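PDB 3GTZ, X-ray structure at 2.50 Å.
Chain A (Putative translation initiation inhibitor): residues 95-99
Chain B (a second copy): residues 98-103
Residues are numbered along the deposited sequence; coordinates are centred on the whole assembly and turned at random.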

# COMPACT_ATOMS: atom_id res chain seq x y z
N CYS A 95 0.61 -8.94 -5.09
CA CYS A 95 1.05 -9.14 -3.76
C CYS A 95 -0.19 -9.55 -2.95
O CYS A 95 -1.20 -8.83 -2.93
CB CYS A 95 1.66 -7.80 -3.36
SG CYS A 95 1.70 -7.52 -1.70
N THR A 96 -0.13 -10.74 -2.35
CA THR A 96 -1.23 -11.28 -1.57
C THR A 96 -0.80 -11.53 -0.13
O THR A 96 0.20 -12.19 0.11
CB THR A 96 -1.69 -12.61 -2.15
OG1 THR A 96 -1.83 -12.47 -3.57
CG2 THR A 96 -3.01 -13.00 -1.59
N VAL A 97 -1.58 -11.00 0.81
CA VAL A 97 -1.35 -11.22 2.23
C VAL A 97 -2.66 -11.44 2.97
O VAL A 97 -3.70 -10.99 2.51
CB VAL A 97 -0.67 -10.03 2.88
CG1 VAL A 97 0.62 -9.71 2.16
CG2 VAL A 97 -1.63 -8.81 2.92
N GLN A 98 -2.59 -12.08 4.13
CA GLN A 98 -3.78 -12.36 4.94
C GLN A 98 -3.84 -11.39 6.08
O GLN A 98 -2.87 -11.19 6.74
CB GLN A 98 -3.73 -13.78 5.49
CG GLN A 98 -4.95 -14.16 6.30
CD GLN A 98 -4.83 -13.81 7.75
OE1 GLN A 98 -3.75 -13.84 8.31
NE2 GLN A 98 -5.93 -13.48 8.38
N ALA A 99 -4.98 -10.78 6.30
CA ALA A 99 -5.12 -9.75 7.30
C ALA A 99 -6.57 -9.66 7.75
O ALA A 99 -7.46 -10.27 7.15
CB ALA A 99 -4.65 -8.43 6.76
N GLN B 98 2.82 -6.82 10.55
CA GLN B 98 2.73 -8.26 10.60
C GLN B 98 1.44 -8.73 9.96
O GLN B 98 0.36 -8.32 10.36
CB GLN B 98 2.78 -8.76 12.04
CG GLN B 98 2.73 -10.28 12.18
CD GLN B 98 1.31 -10.81 12.43
OE1 GLN B 98 0.53 -10.20 13.17
NE2 GLN B 98 0.97 -11.94 11.79
N ALA B 99 1.56 -9.61 8.97
CA ALA B 99 0.41 -10.28 8.41
C ALA B 99 0.81 -11.67 7.91
O ALA B 99 2.01 -11.99 7.83
CB ALA B 99 -0.14 -9.45 7.27
N GLY B 100 -0.18 -12.50 7.60
CA GLY B 100 0.08 -13.80 7.01
C GLY B 100 0.62 -13.70 5.58
O GLY B 100 0.09 -12.96 4.74
N LEU B 101 1.68 -14.46 5.30
CA LEU B 101 2.29 -14.50 3.97
C LEU B 101 1.85 -15.78 3.25
O LEU B 101 1.32 -16.68 3.88
CB LEU B 101 3.81 -14.37 4.09
CG LEU B 101 4.38 -12.94 4.22
CD1 LEU B 101 3.42 -11.92 4.82
CD2 LEU B 101 5.67 -12.96 5.01
N MET B 102 2.04 -15.86 1.93
CA MET B 102 1.46 -16.95 1.13
C MET B 102 2.25 -18.26 1.24
O MET B 102 1.68 -19.34 1.42
CB MET B 102 1.27 -16.54 -0.35
CG MET B 102 0.61 -17.64 -1.24
SD MET B 102 -0.17 -17.15 -2.84
CE MET B 102 -0.39 -18.80 -3.53
N ASN B 103 3.57 -18.16 1.12
CA ASN B 103 4.44 -19.30 1.34
C ASN B 103 4.78 -19.40 2.82
O ASN B 103 5.29 -18.44 3.39
CB ASN B 103 5.71 -19.13 0.51
CG ASN B 103 6.44 -20.44 0.29
OD1 ASN B 103 6.83 -21.11 1.26
ND2 ASN B 103 6.62 -20.82 -0.98

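The contact rests on backbone hydrogen bonding between one residue of each copy. A:Gln98, the last residue of a strand that begins earlier in chain A, pairs with B:Gly100 as a single antiparallel bridge, with the two CA atoms 4.6 Å apart. Both halves of the pair are present. A:Gln98 N donates to B:Gly100 O at 2.9 Å with an N-H...O angle of 169°, close to linear; in return B:Gly100 N donates to A:Gln98 O at 3.1 Å, where the angle of 140° marks a more bent bond. The pairing does not extend into a ladder. The nearest approach of A:Thr96 to B:Met102, from A:Thr96 O to B:Met102 N, is 4.5 Å, too long for a hydrogen bond, and the end-to-end directions of the touching segments differ by 128°, well short of the 180° of ideal antiparallel chains.

A CA-H...O contact supplements the bridge. A:Val97 CA lies 3.4 Å from B:Gly100 O, with an angle of 121° at the hydrogen, so the carbonyl that accepts from A:Gln98 N also faces the preceding alpha carbon. The angle is far from linear, and this contact is best read as secondary to the amide bond.

Apolar packing accompanies the pairing at two points. A:Val97, in the m rotamer, places CG1 4.4 Å from B:Leu101 CD1, while its CB lies 4.5 Å from B:Ala99 CB. The CA-to-CB bond of B:Leu101 points away from chain A, yet the end of its side chain comes nearer, which allows the methyl contact. B:Ala99 points toward the partner, and its CB stands 3.3 Å from A:Gln98 O; its single methyl fits this close approach beside the backbone bridge. Both valine and leucine are buried in the assembly, an environment suited to their hydrocarbon side chains.

The absence of a side chain at B:Gly100 has a direct geometric consequence. An ideal CB there would point toward chain A and fall 3.0 Å from A:Gln98 OE1, a clash, so glycine accommodates the glutamine in its observed conformation, with chi1 at t and chi2 at m. The amide nitrogen NE2 of A:Gln98 is hydrogen-bonded elsewhere in the structure.

Together the stretches bury 259 Å², summed over both sides. B:Gly100 contributes 52 Å² and A:Gln98 46 Å², the two largest shares, consistent with a contact centred on their bridge. B:Met102 gives 31 Å² although it remains exposed: its CA-to-CB bond points toward chain A, but its extended t,t,t side chain leads away.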